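Local coordinates for protein Exo beta-1,2-glucooligosaccharide sophorohydrolase (non-reducing end) (Parabacteroides distasonis ATCC 8503, PDB 5Z06) that hydrolyses linear beta-1,2-glucan and beta-1,2-glucooligosaccharides of four or more glucose units, releasing sophorose from the non-reducing end, at residues D79-P84 and V147-I152; A198-R203 and V275-Y280; L426-E431 and M475-G480. One frame throughout, in Å; residues are numbered along the deposited sequence.

Contact 1 of 3, residues D79-P84 and V147-I152; sequences DFFREP and VNDTNI
The backbone N-H of Phe81 donates the single direct hydrogen bond across this contact, to OD1 of Asp149, with N and OD1 2.9 Å apart and an N-H...O angle of 151°. It meets that oxygen on the syn side, although 31° out of the carboxylate plane. CG of Asp149 stands anti to its own carbonyl carbon (chi1 -68°), and the carboxylate it carries reaches nearer to residues 79-84 than the backbone does. The second oxygen, OD2, lies 3.4 Å from CD1 of Phe80, at the ring edge and near its plane. A water reinforces the same end of the contact by donating to O of Asp79 and to O of Asp149, at 2.6 Å each, which ties Asp149 down through main chain as well as side chain.

The other end is mostly apolar. CG of Pro84 presses on CG1 of Val147 at 3.4 Å, tighter than usual van der Waals contact, with the two side chains crossing at about a right angle. Ile152 uses both branches: CD1 lies 3.8 Å from CG of Pro84, and CG2 lies 3.7 Å from CD2 of Phe81. Glu83 lies alongside Asn148, its OE2 near CB of that residue. The loop carrying Ile152 is folded on itself, since O of Asn148 accepts from N of both Asn151 and Ile152.

This is loop-to-loop packing in the N-terminal beta-rich part. The chain before strand 86-93 is clamped to the chain before strand 155-161; Pro84 and Ile152 both rest on Leu179 of strand 169-180, while Phe81 meets Tyr8 edge-to-face.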
ATOM      1  N   ASP A  79      -6.893 -12.110  -3.994  1.00 34.50           N
ATOM      2  CA  ASP A  79      -8.013 -12.694  -4.739  1.00 34.90           C
ATOM      3  C   ASP A  79      -7.866 -14.179  -4.956  1.00 33.43           C
ATOM      4  O   ASP A  79      -8.858 -14.845  -5.180  1.00 34.17           O
ATOM      5  CB  ASP A  79      -8.131 -12.002  -6.110  1.00 33.34           C
ATOM      6  CG  ASP A  79      -8.215 -10.486  -5.987  1.00 34.72           C
ATOM      7  OD1 ASP A  79      -8.998 -10.013  -5.130  1.00 33.88           O
ATOM      8  OD2 ASP A  79      -7.488  -9.763  -6.718  1.00 33.63           O
ATOM      9  N   PHE A  80      -6.634 -14.681  -4.908  1.00 33.57           N
ATOM     10  CA  PHE A  80      -6.335 -16.065  -5.142  1.00 36.51           C
ATOM     11  C   PHE A  80      -5.923 -16.689  -3.833  1.00 36.03           C
ATOM     12  O   PHE A  80      -5.009 -16.219  -3.178  1.00 37.12           O
ATOM     13  CB  PHE A  80      -5.222 -16.186  -6.174  1.00 39.47           C
ATOM     14  CG  PHE A  80      -5.582 -15.583  -7.495  1.00 41.93           C
ATOM     15  CD1 PHE A  80      -6.561 -16.173  -8.292  1.00 45.07           C
ATOM     16  CD2 PHE A  80      -4.986 -14.401  -7.931  1.00 42.96           C
ATOM     17  CE1 PHE A  80      -6.921 -15.616  -9.511  1.00 46.81           C
ATOM     18  CE2 PHE A  80      -5.337 -13.844  -9.150  1.00 41.97           C
ATOM     19  CZ  PHE A  80      -6.306 -14.450  -9.939  1.00 45.66           C
ATOM     20  N   PHE A  81      -6.626 -17.752  -3.474  1.00 36.04           N
ATOM     21  CA  PHE A  81      -6.491 -18.422  -2.203  1.00 36.66           C
ATOM     22  C   PHE A  81      -6.455 -19.918  -2.442  1.00 36.37           C
ATOM     23  O   PHE A  81      -6.951 -20.433  -3.448  1.00 38.28           O
ATOM     24  CB  PHE A  81      -7.666 -18.088  -1.270  1.00 36.33           C
ATOM     25  CG  PHE A  81      -7.824 -16.623  -0.986  1.00 37.47           C
ATOM     26  CD1 PHE A  81      -7.146 -16.020   0.073  1.00 37.86           C
ATOM     27  CD2 PHE A  81      -8.641 -15.831  -1.787  1.00 38.71           C
ATOM     28  CE1 PHE A  81      -7.289 -14.659   0.329  1.00 36.91           C
ATOM     29  CE2 PHE A  81      -8.784 -14.467  -1.533  1.00 38.39           C
ATOM     30  CZ  PHE A  81      -8.111 -13.886  -0.476  1.00 36.42           C
ATOM     31  N   ARG A  82      -5.874 -20.610  -1.485  1.00 38.72           N
ATOM     32  CA  ARG A  82      -5.930 -22.054  -1.442  1.00 37.43           C
ATOM     33  C   ARG A  82      -7.369 -22.422  -1.225  1.00 37.75           C
ATOM     34  O   ARG A  82      -8.098 -21.709  -0.524  1.00 39.11           O
ATOM     35  CB  ARG A  82      -5.113 -22.580  -0.280  1.00 35.56           C
ATOM     36  CG  ARG A  82      -3.643 -22.329  -0.397  1.00 34.95           C
ATOM     37  CD  ARG A  82      -2.948 -23.058   0.707  1.00 33.98           C
ATOM     38  NE  ARG A  82      -1.662 -22.462   1.050  1.00 36.08           N
ATOM     39  CZ  ARG A  82      -0.501 -22.640   0.404  1.00 35.01           C
ATOM     40  NH1 ARG A  82      -0.393 -23.398  -0.689  1.00 34.87           N
ATOM     41  NH2 ARG A  82       0.580 -22.043   0.874  1.00 32.78           N
ATOM     42  N   GLU A  83      -7.799 -23.524  -1.829  1.00 40.89           N
ATOM     43  CA  GLU A  83      -9.165 -23.992  -1.616  1.00 42.25           C
ATOM     44  C   GLU A  83      -9.177 -24.566  -0.210  1.00 40.10           C
ATOM     45  O   GLU A  83      -8.369 -25.434   0.095  1.00 36.40           O
ATOM     46  CB  GLU A  83      -9.573 -25.008  -2.668  1.00 45.25           C
ATOM     47  CG  GLU A  83      -9.622 -24.386  -4.056  1.00 47.92           C
ATOM     48  CD  GLU A  83     -10.213 -25.313  -5.098  1.00 52.08           C
ATOM     49  OE1 GLU A  83     -10.455 -26.499  -4.778  1.00 56.58           O
ATOM     50  OE2 GLU A  83     -10.443 -24.850  -6.235  1.00 54.94           O
ATOM     51  N   PRO A  84     -10.008 -23.993   0.679  1.00 39.83           N
ATOM     52  CA  PRO A  84      -9.929 -24.412   2.042  1.00 41.07           C
ATOM     53  C   PRO A  84     -10.956 -25.492   2.335  1.00 41.29           C
ATOM     54  O   PRO A  84     -12.006 -25.527   1.705  1.00 36.95           O
ATOM     55  CB  PRO A  84     -10.280 -23.139   2.798  1.00 41.04           C
ATOM     56  CG  PRO A  84     -11.305 -22.469   1.943  1.00 42.13           C
ATOM     57  CD  PRO A  84     -10.994 -22.900   0.522  1.00 43.84           C
ATOM     58  N   VAL A 147     -15.495 -24.506  -1.186  1.00 46.76           N
ATOM     59  CA  VAL A 147     -15.064 -23.114  -1.085  1.00 43.93           C
ATOM     60  C   VAL A 147     -13.903 -22.938  -2.048  1.00 41.13           C
ATOM     61  O   VAL A 147     -12.986 -23.740  -2.059  1.00 39.03           O
ATOM     62  CB  VAL A 147     -14.651 -22.753   0.359  1.00 43.22           C
ATOM     63  CG1 VAL A 147     -14.084 -21.339   0.438  1.00 43.60           C
ATOM     64  CG2 VAL A 147     -15.851 -22.871   1.283  1.00 42.31           C
ATOM     65  N   ASN A 148     -13.952 -21.885  -2.851  1.00 40.16           N
ATOM     66  CA  ASN A 148     -12.874 -21.585  -3.790  1.00 40.17           C
ATOM     67  C   ASN A 148     -12.872 -20.085  -4.065  1.00 39.77           C
ATOM     68  O   ASN A 148     -13.686 -19.354  -3.492  1.00 38.48           O
ATOM     69  CB  ASN A 148     -13.086 -22.375  -5.079  1.00 39.40           C
ATOM     70  CG  ASN A 148     -14.486 -22.228  -5.611  1.00 38.35           C
ATOM     71  OD1 ASN A 148     -14.940 -21.131  -5.944  1.00 42.82           O
ATOM     72  ND2 ASN A 148     -15.190 -23.329  -5.670  1.00 40.47           N
ATOM     73  N   ASP A 149     -11.990 -19.643  -4.965  1.00 40.43           N
ATOM     74  CA  ASP A 149     -11.802 -18.210  -5.263  1.00 40.94           C
ATOM     75  C   ASP A 149     -13.071 -17.464  -5.654  1.00 41.58           C
ATOM     76  O   ASP A 149     -13.233 -16.295  -5.298  1.00 42.13           O
ATOM     77  CB  ASP A 149     -10.728 -18.026  -6.337  1.00 41.53           C
ATOM     78  CG  ASP A 149      -9.362 -18.401  -5.849  1.00 40.49           C
ATOM     79  OD1 ASP A 149      -9.205 -18.580  -4.633  1.00 41.55           O
ATOM     80  OD2 ASP A 149      -8.434 -18.522  -6.664  1.00 43.49           O
ATOM     81  N   THR A 150     -13.991 -18.159  -6.316  1.00 40.99           N
ATOM     82  CA  THR A 150     -15.247 -17.553  -6.754  1.00 39.79           C
ATOM     83  C   THR A 150     -16.213 -17.256  -5.605  1.00 37.94           C
ATOM     84  O   THR A 150     -17.094 -16.432  -5.765  1.00 37.15           O
ATOM     85  CB  THR A 150     -16.002 -18.464  -7.751  1.00 42.33           C
ATOM     86  OG1 THR A 150     -16.516 -19.615  -7.062  1.00 42.17           O
ATOM     87  CG2 THR A 150     -15.100 -18.904  -8.926  1.00 41.62           C
ATOM     88  N   ASN A 151     -16.083 -17.942  -4.469  1.00 38.78           N
ATOM     89  CA  ASN A 151     -17.027 -17.749  -3.344  1.00 39.94           C
ATOM     90  C   ASN A 151     -16.417 -17.511  -1.950  1.00 36.31           C
ATOM     91  O   ASN A 151     -17.159 -17.206  -1.019  1.00 32.99           O
ATOM     92  CB  ASN A 151     -18.030 -18.926  -3.282  1.00 40.28           C
ATOM     93  CG  ASN A 151     -17.359 -20.262  -3.045  1.00 41.78           C
ATOM     94  OD1 ASN A 151     -16.279 -20.337  -2.466  1.00 41.29           O
ATOM     95  ND2 ASN A 151     -17.999 -21.330  -3.494  1.00 43.80           N
ATOM     96  N   ILE A 152     -15.097 -17.657  -1.809  1.00 33.47           N
ATOM     97  CA  ILE A 152     -14.437 -17.588  -0.496  1.00 33.11           C
ATOM     98  C   ILE A 152     -14.644 -16.240   0.210  1.00 33.60           C
ATOM     99  O   ILE A 152     -14.816 -16.187   1.429  1.00 34.37           O
ATOM    100  CB  ILE A 152     -12.930 -17.938  -0.605  1.00 33.27           C
ATOM    101  CG1 ILE A 152     -12.336 -18.201   0.774  1.00 33.08           C
ATOM    102  CG2 ILE A 152     -12.163 -16.857  -1.374  1.00 34.57           C
ATOM    103  CD1 ILE A 152     -10.965 -18.844   0.721  1.00 33.33           C
TER
HETATM  104  O   HOH W   1     -11.419 -14.494  -4.796  1.00 36.08           O

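Contact 2 of 3, residues A198-R203 and V275-Y280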
ATOM      1  N   ALA A 198      21.445  -7.672   9.780  1.00 40.21           N
ATOM      2  CA  ALA A 198      20.647  -6.788  10.575  1.00 37.01           C
ATOM      3  C   ALA A 198      21.162  -5.436  10.195  1.00 37.11           C
ATOM      4  O   ALA A 198      22.371  -5.244  10.049  1.00 37.33           O
ATOM      5  CB  ALA A 198      20.901  -7.030  12.049  1.00 34.73           C
ATOM      6  N   LYS A 199      20.257  -4.495  10.019  1.00 34.97           N
ATOM      7  CA  LYS A 199      20.640  -3.140   9.744  1.00 36.61           C
ATOM      8  C   LYS A 199      19.862  -2.282  10.719  1.00 33.44           C
ATOM      9  O   LYS A 199      18.630  -2.231  10.675  1.00 32.10           O
ATOM     10  CB  LYS A 199      20.374  -2.825   8.263  1.00 38.25           C
ATOM     11  CG  LYS A 199      20.680  -1.415   7.808  1.00 44.55           C
ATOM     12  CD  LYS A 199      22.038  -0.850   8.201  1.00 50.25           C
ATOM     13  CE  LYS A 199      22.130   0.603   7.739  1.00 50.59           C
ATOM     14  NZ  LYS A 199      23.369   1.238   8.251  1.00 50.32           N
ATOM     15  N   ALA A 200      20.580  -1.662  11.645  1.00 31.28           N
ATOM     16  CA  ALA A 200      19.948  -0.830  12.648  1.00 31.96           C
ATOM     17  C   ALA A 200      19.790   0.564  12.106  1.00 29.73           C
ATOM     18  O   ALA A 200      20.551   1.023  11.268  1.00 29.57           O
ATOM     19  CB  ALA A 200      20.742  -0.803  13.939  1.00 33.02           C
ATOM     20  N   TYR A 201      18.752   1.212  12.587  1.00 28.34           N
ATOM     21  CA  TYR A 201      18.536   2.624  12.394  1.00 29.64           C
ATOM     22  C   TYR A 201      18.349   3.180  13.805  1.00 29.86           C
ATOM     23  O   TYR A 201      19.017   2.698  14.723  1.00 31.69           O
ATOM     24  CB  TYR A 201      17.356   2.810  11.442  1.00 29.13           C
ATOM     25  CG  TYR A 201      17.693   2.268  10.082  1.00 28.43           C
ATOM     26  CD1 TYR A 201      17.531   0.928   9.815  1.00 28.68           C
ATOM     27  CD2 TYR A 201      18.219   3.088   9.079  1.00 28.34           C
ATOM     28  CE1 TYR A 201      17.846   0.407   8.584  1.00 28.13           C
ATOM     29  CE2 TYR A 201      18.538   2.579   7.832  1.00 27.71           C
ATOM     30  CZ  TYR A 201      18.338   1.233   7.599  1.00 28.65           C
ATOM     31  OH  TYR A 201      18.643   0.646   6.403  1.00 30.57           O
ATOM     32  N   GLU A 202      17.467   4.148  14.009  1.00 28.18           N
ATOM     33  CA  GLU A 202      17.333   4.759  15.318  1.00 28.13           C
ATOM     34  C   GLU A 202      16.373   4.023  16.233  1.00 29.10           C
ATOM     35  O   GLU A 202      16.637   3.834  17.438  1.00 28.89           O
ATOM     36  CB  GLU A 202      16.901   6.198  15.163  1.00 28.60           C
ATOM     37  CG  GLU A 202      16.855   6.935  16.495  1.00 29.96           C
ATOM     38  CD  GLU A 202      16.380   8.330  16.346  1.00 28.76           C
ATOM     39  OE1 GLU A 202      15.276   8.605  16.828  1.00 32.85           O
ATOM     40  OE2 GLU A 202      17.093   9.146  15.750  1.00 28.56           O
ATOM     41  N   ARG A 203      15.242   3.641  15.674  1.00 30.04           N
ATOM     42  CA  ARG A 203      14.172   3.020  16.441  1.00 29.78           C
ATOM     43  C   ARG A 203      13.898   1.608  16.003  1.00 29.38           C
ATOM     44  O   ARG A 203      13.027   0.932  16.576  1.00 30.00           O
ATOM     45  CB  ARG A 203      12.907   3.847  16.290  1.00 31.09           C
ATOM     46  CG  ARG A 203      13.100   5.317  16.583  1.00 31.81           C
ATOM     47  CD  ARG A 203      13.532   5.524  18.006  1.00 33.79           C
ATOM     48  NE  ARG A 203      13.666   6.942  18.289  1.00 37.19           N
ATOM     49  CZ  ARG A 203      13.419   7.510  19.459  1.00 40.15           C
ATOM     50  NH1 ARG A 203      13.020   6.783  20.492  1.00 46.09           N
ATOM     51  NH2 ARG A 203      13.583   8.814  19.603  1.00 40.91           N
ATOM     52  N   VAL A 275      22.263 -12.729  13.660  1.00 37.02           N
ATOM     53  CA  VAL A 275      22.762 -11.404  13.291  1.00 36.08           C
ATOM     54  C   VAL A 275      22.390 -10.469  14.408  1.00 33.56           C
ATOM     55  O   VAL A 275      21.439 -10.731  15.138  1.00 35.00           O
ATOM     56  CB  VAL A 275      22.185 -10.897  11.952  1.00 38.06           C
ATOM     57  CG1 VAL A 275      22.627 -11.818  10.831  1.00 40.83           C
ATOM     58  CG2 VAL A 275      20.654 -10.785  11.971  1.00 37.90           C
ATOM     59  N   SER A 276      23.133  -9.380  14.543  1.00 32.04           N
ATOM     60  CA  SER A 276      22.800  -8.364  15.526  1.00 32.41           C
ATOM     61  C   SER A 276      23.056  -6.967  15.014  1.00 31.70           C
ATOM     62  O   SER A 276      23.776  -6.755  14.039  1.00 30.14           O
ATOM     63  CB  SER A 276      23.577  -8.575  16.828  1.00 33.08           C
ATOM     64  OG  SER A 276      24.973  -8.462  16.611  1.00 32.16           O
ATOM     65  N   ALA A 277      22.451  -6.009  15.699  1.00 29.11           N
ATOM     66  CA  ALA A 277      22.730  -4.621  15.432  1.00 27.85           C
ATOM     67  C   ALA A 277      22.300  -3.806  16.609  1.00 26.72           C
ATOM     68  O   ALA A 277      21.558  -4.269  17.477  1.00 25.92           O
ATOM     69  CB  ALA A 277      22.004  -4.168  14.183  1.00 30.11           C
ATOM     70  N   THR A 278      22.758  -2.570  16.630  1.00 27.35           N
ATOM     71  CA  THR A 278      22.439  -1.667  17.722  1.00 28.01           C
ATOM     72  C   THR A 278      21.921  -0.395  17.113  1.00 28.13           C
ATOM     73  O   THR A 278      22.572   0.159  16.238  1.00 27.64           O
ATOM     74  CB  THR A 278      23.681  -1.358  18.562  1.00 29.12           C
ATOM     75  OG1 THR A 278      24.312  -2.591  18.910  1.00 30.00           O
ATOM     76  CG2 THR A 278      23.312  -0.550  19.828  1.00 29.49           C
ATOM     77  N   THR A 279      20.753   0.058  17.584  1.00 29.87           N
ATOM     78  CA  THR A 279      20.197   1.329  17.163  1.00 29.09           C
ATOM     79  C   THR A 279      21.037   2.493  17.634  1.00 29.63           C
ATOM     80  O   THR A 279      21.695   2.404  18.636  1.00 29.42           O
ATOM     81  CB  THR A 279      18.767   1.577  17.697  1.00 30.04           C
ATOM     82  OG1 THR A 279      18.759   1.558  19.140  1.00 27.84           O
ATOM     83  CG2 THR A 279      17.775   0.558  17.127  1.00 29.32           C
ATOM     84  N   TYR A 280      20.949   3.608  16.925  1.00 30.11           N
ATOM     85  CA  TYR A 280      21.793   4.766  17.188  1.00 30.64           C
ATOM     86  C   TYR A 280      20.992   6.012  16.841  1.00 30.58           C
ATOM     87  O   TYR A 280      20.080   5.937  16.015  1.00 28.62           O
ATOM     88  CB  TYR A 280      23.071   4.711  16.332  1.00 29.29           C
ATOM     89  CG  TYR A 280      22.752   4.359  14.901  1.00 29.38           C
ATOM     90  CD1 TYR A 280      22.605   3.035  14.522  1.00 30.21           C
ATOM     91  CD2 TYR A 280      22.547   5.337  13.944  1.00 28.11           C
ATOM     92  CE1 TYR A 280      22.279   2.692  13.232  1.00 30.16           C
ATOM     93  CE2 TYR A 280      22.222   5.005  12.647  1.00 28.31           C
ATOM     94  CZ  TYR A 280      22.084   3.682  12.291  1.00 28.70           C
ATOM     95  OH  TYR A 280      21.752   3.329  11.003  1.00 28.52           O
TER
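Tyr280 and Tyr201 lie side by side and point the same way, and two backbone carbonyls of residues 198-203 are fitted against the Tyr280 side chain. O of Tyr201 sits over one ring face, 3.5 Å above the plane and displaced toward the rim, while O of Ala200 approaches at the ring edge. There the phenol OH of Tyr280 donates to O of Ala200 at 2.6 Å. N of Tyr280 also donates to O of Tyr201, at 3.1 Å. CG of Tyr280 stands between its backbone N and carbonyl carbon (chi1 46°), and the ring beyond it lies against residues 200-201. A phenylalanine in its place would probably leave O of Ala200 without this donor and the ring less firmly fixed.

Strands 198-200 and 275-278 run nearly parallel, 5° apart, with axes 5.9 Å from each other. Methyls fill the interval: CB of Ala277 touches CB of Ala200 at 3.6 Å and CB of Ala198 at 3.7 Å. The strands are edges of separate antiparallel sheets, of three and four strands, an order consistent with a fibronectin type III-like sandwich.

The chemistry implies that small apolar side chains let the two sheet edges come close, whereas carbonyl-directed bonds from Tyr280 secure the chain leaving them.

Contact 3 of 3, residues L426-E431 and M475-G480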
ATOM      1  N   LEU A 426      10.147   2.949 -27.436  1.00 32.42           N
ATOM      2  CA  LEU A 426       8.921   2.862 -26.647  1.00 33.13           C
ATOM      3  C   LEU A 426       8.235   4.226 -26.546  1.00 31.43           C
ATOM      4  O   LEU A 426       7.034   4.357 -26.825  1.00 31.07           O
ATOM      5  CB  LEU A 426       9.227   2.317 -25.254  1.00 34.61           C
ATOM      6  CG  LEU A 426       9.414   0.804 -25.171  1.00 33.93           C
ATOM      7  CD1 LEU A 426      10.111   0.440 -23.871  1.00 34.81           C
ATOM      8  CD2 LEU A 426       8.081   0.082 -25.254  1.00 35.95           C
ATOM      9  N   TRP A 427       9.022   5.232 -26.171  1.00 28.34           N
ATOM     10  CA  TRP A 427       8.548   6.608 -26.049  1.00 28.91           C
ATOM     11  C   TRP A 427       7.980   7.192 -27.361  1.00 30.50           C
ATOM     12  O   TRP A 427       6.870   7.717 -27.373  1.00 28.80           O
ATOM     13  CB  TRP A 427       9.679   7.478 -25.531  1.00 27.75           C
ATOM     14  CG  TRP A 427       9.553   8.944 -25.716  1.00 27.67           C
ATOM     15  CD1 TRP A 427      10.422   9.737 -26.392  1.00 26.40           C
ATOM     16  CD2 TRP A 427       8.541   9.809 -25.188  1.00 27.30           C
ATOM     17  NE1 TRP A 427      10.033  11.042 -26.302  1.00 27.18           N
ATOM     18  CE2 TRP A 427       8.873  11.119 -25.581  1.00 27.70           C
ATOM     19  CE3 TRP A 427       7.402   9.609 -24.423  1.00 27.35           C
ATOM     20  CZ2 TRP A 427       8.093  12.225 -25.246  1.00 27.91           C
ATOM     21  CZ3 TRP A 427       6.627  10.707 -24.082  1.00 27.06           C
ATOM     22  CH2 TRP A 427       6.969  11.995 -24.500  1.00 27.77           C
ATOM     23  N   LYS A 428       8.745   7.098 -28.439  1.00 31.57           N
ATOM     24  CA  LYS A 428       8.298   7.615 -29.737  1.00 36.13           C
ATOM     25  C   LYS A 428       7.008   6.979 -30.189  1.00 34.48           C
ATOM     26  O   LYS A 428       6.201   7.627 -30.857  1.00 33.96           O
ATOM     27  CB  LYS A 428       9.346   7.390 -30.827  1.00 40.66           C
ATOM     28  CG  LYS A 428      10.475   8.402 -30.805  1.00 49.07           C
ATOM     29  CD  LYS A 428      11.748   7.858 -31.450  1.00 53.88           C
ATOM     30  CE  LYS A 428      12.803   8.949 -31.605  1.00 55.35           C
ATOM     31  NZ  LYS A 428      14.138   8.318 -31.787  1.00 57.99           N
ATOM     32  N   ASN A 429       6.827   5.708 -29.839  1.00 33.14           N
ATOM     33  CA  ASN A 429       5.668   4.965 -30.312  1.00 34.22           C
ATOM     34  C   ASN A 429       4.430   5.057 -29.460  1.00 28.94           C
ATOM     35  O   ASN A 429       3.424   4.474 -29.836  1.00 29.57           O
ATOM     36  CB  ASN A 429       6.051   3.506 -30.612  1.00 36.00           C
ATOM     37  CG  ASN A 429       6.979   3.416 -31.794  1.00 36.97           C
ATOM     38  OD1 ASN A 429       6.797   4.131 -32.775  1.00 42.24           O
ATOM     39  ND2 ASN A 429       7.989   2.584 -31.697  1.00 38.05           N
ATOM     40  N   VAL A 430       4.459   5.806 -28.363  1.00 28.73           N
ATOM     41  CA  VAL A 430       3.221   6.054 -27.626  1.00 28.17           C
ATOM     42  C   VAL A 430       2.385   7.002 -28.481  1.00 28.19           C
ATOM     43  O   VAL A 430       2.716   8.191 -28.636  1.00 28.49           O
ATOM     44  CB  VAL A 430       3.423   6.690 -26.237  1.00 27.58           C
ATOM     45  CG1 VAL A 430       2.068   6.888 -25.570  1.00 26.18           C
ATOM     46  CG2 VAL A 430       4.305   5.833 -25.361  1.00 26.52           C
ATOM     47  N   GLU A 431       1.300   6.485 -29.035  1.00 30.92           N
ATOM     48  CA  GLU A 431       0.437   7.312 -29.886  1.00 31.46           C
ATOM     49  C   GLU A 431      -0.503   8.170 -29.038  1.00 30.31           C
ATOM     50  O   GLU A 431      -1.706   7.901 -28.946  1.00 27.65           O
ATOM     51  CB  GLU A 431      -0.351   6.447 -30.860  1.00 33.77           C
ATOM     52  CG  GLU A 431       0.508   5.562 -31.733  1.00 34.86           C
ATOM     53  CD  GLU A 431      -0.282   4.433 -32.363  1.00 37.32           C
ATOM     54  OE1 GLU A 431      -1.441   4.685 -32.777  1.00 41.48           O
ATOM     55  OE2 GLU A 431       0.257   3.304 -32.436  1.00 33.34           O
ATOM     56  N   MET A 475       4.789  16.506 -25.637  1.00 28.41           N
ATOM     57  CA  MET A 475       6.232  16.306 -25.852  1.00 27.99           C
ATOM     58  C   MET A 475       6.515  15.177 -26.795  1.00 27.95           C
ATOM     59  O   MET A 475       7.616  15.085 -27.319  1.00 28.75           O
ATOM     60  CB  MET A 475       6.919  16.003 -24.532  1.00 27.35           C
ATOM     61  CG  MET A 475       6.813  17.136 -23.524  1.00 27.09           C
ATOM     62  SD  MET A 475       6.993  16.514 -21.840  1.00 28.08           S
ATOM     63  CE  MET A 475       6.963  18.081 -20.964  1.00 26.38           C
ATOM     64  N   GLY A 476       5.544  14.287 -26.984  1.00 30.04           N
ATOM     65  CA  GLY A 476       5.691  13.144 -27.880  1.00 30.90           C
ATOM     66  C   GLY A 476       6.193  13.635 -29.224  1.00 32.18           C
ATOM     67  O   GLY A 476       5.561  14.497 -29.821  1.00 31.88           O
ATOM     68  N   PRO A 477       7.346  13.122 -29.687  1.00 33.43           N
ATOM     69  CA  PRO A 477       7.955  13.682 -30.885  1.00 33.01           C
ATOM     70  C   PRO A 477       7.278  13.240 -32.178  1.00 33.92           C
ATOM     71  O   PRO A 477       7.312  13.969 -33.162  1.00 39.31           O
ATOM     72  CB  PRO A 477       9.387  13.148 -30.814  1.00 32.19           C
ATOM     73  CG  PRO A 477       9.222  11.818 -30.159  1.00 33.20           C
ATOM     74  CD  PRO A 477       8.188  12.063 -29.095  1.00 33.65           C
ATOM     75  N   LYS A 478       6.692  12.055 -32.191  1.00 35.65           N
ATOM     76  CA  LYS A 478       6.051  11.539 -33.389  1.00 37.71           C
ATOM     77  C   LYS A 478       4.521  11.703 -33.349  1.00 35.58           C
ATOM     78  O   LYS A 478       3.907  12.104 -34.325  1.00 36.10           O
ATOM     79  CB  LYS A 478       6.418  10.073 -33.572  1.00 41.91           C
ATOM     80  CG  LYS A 478       5.872   9.480 -34.849  1.00 46.83           C
ATOM     81  CD  LYS A 478       6.497   8.132 -35.128  1.00 54.25           C
ATOM     82  CE  LYS A 478       5.992   7.629 -36.465  1.00 56.80           C
ATOM     83  NZ  LYS A 478       6.551   6.279 -36.671  1.00 60.78           N
ATOM     84  N   TYR A 479       3.910  11.358 -32.228  1.00 34.44           N
ATOM     85  CA  TYR A 479       2.456  11.311 -32.127  1.00 33.27           C
ATOM     86  C   TYR A 479       1.977  12.329 -31.128  1.00 31.16           C
ATOM     87  O   TYR A 479       1.012  12.086 -30.421  1.00 33.11           O
ATOM     88  CB  TYR A 479       2.014   9.929 -31.710  1.00 33.44           C
ATOM     89  CG  TYR A 479       2.367   8.850 -32.700  1.00 35.06           C
ATOM     90  CD1 TYR A 479       1.678   8.749 -33.908  1.00 34.39           C
ATOM     91  CD2 TYR A 479       3.368   7.917 -32.419  1.00 32.91           C
ATOM     92  CE1 TYR A 479       1.981   7.755 -34.816  1.00 35.46           C
ATOM     93  CE2 TYR A 479       3.685   6.911 -33.311  1.00 33.01           C
ATOM     94  CZ  TYR A 479       2.991   6.837 -34.513  1.00 36.45           C
ATOM     95  OH  TYR A 479       3.285   5.852 -35.417  1.00 37.45           O
ATOM     96  N   GLY A 480       2.658  13.474 -31.097  1.00 29.76           N
ATOM     97  CA  GLY A 480       2.347  14.524 -30.191  1.00 29.19           C
ATOM     98  C   GLY A 480       1.000  15.107 -30.506  1.00 31.56           C
ATOM     99  O   GLY A 480       0.465  14.941 -31.603  1.00 32.75           O
TER
HETATM  100  O   HOH W   2       5.717  10.020 -30.289  1.00 31.04           O
HETATM  101  O   HOH W   3       4.121   3.369 -34.081  1.00 38.43           O
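CG of Glu431 rests almost exactly over the middle of the Tyr479 ring, 3.7 Å from the ring centroid and only 7° off the normal, which is the geometry of a CH-pi contact. On the opposite ring face lies CG of Lys478, offset toward the rim, so that the tyrosine is held between two aliphatic chains. CG of Tyr479 is anti to the carbonyl carbon (chi1 -63°), and the ring beyond it brings one edge to Lys428, with CD2 3.2 Å from O of that residue. The carboxylate of Glu431 is anchored separately, through OE1, by ND1 of His365.

This stack and the buried indole of Trp427 form the closely packed part. NE1 of Trp427 lies 3.5 Å from CD of Pro477, approached obliquely, and its CH2 lies 4.0 Å from CB of Met475. The indole N-H is also committed, being hydrogen-bonded to OD2 of Asp692.

Toward solvent the polar links pass through water instead. One water donates to O of Lys428 and accepts from N of Lys478, the latter at 3.0 Å. A second joins OD1 of Asn429, at 3.1 Å, to OH of Tyr479, the one part of that side chain in the water link. Here the exposed Lys428 and Pro477 cross at about a right angle, joined by a single carbon pair, CG to CG, at 3.7 Å.

The contact joins the end of helix 414-428 to the chain that follows helix 467-475, in a helical region consistent with the (alpha/alpha)6 barrels of the six-hairpin glycosidases. Trp427 and Val430 pack against helix 392-408, whereas Met475 leans on Val693 and Ile697 of helix 691-702.

From the N terminus the three contacts close one after another, so none nests within or crosses another. Contact 1 closes a long, strand-rich excursion that contains strands 86-93, 104-109, 118-119 and 132-138. Contact 2 then brings the first and last strands of the following small sandwich together, just before helix 284-297 opens the helical region. Contact 3 closes the shortest excursion, 43 residues that run from the end of helix 414-428 and include most of helix 467-475. The centres lie about 40 Å (contacts 1 and 2), 43 Å (1 and 3) and 48 Å (2 and 3) apart; each fastens a different part: the N-terminal beta-rich part, the small sandwich and the helical region.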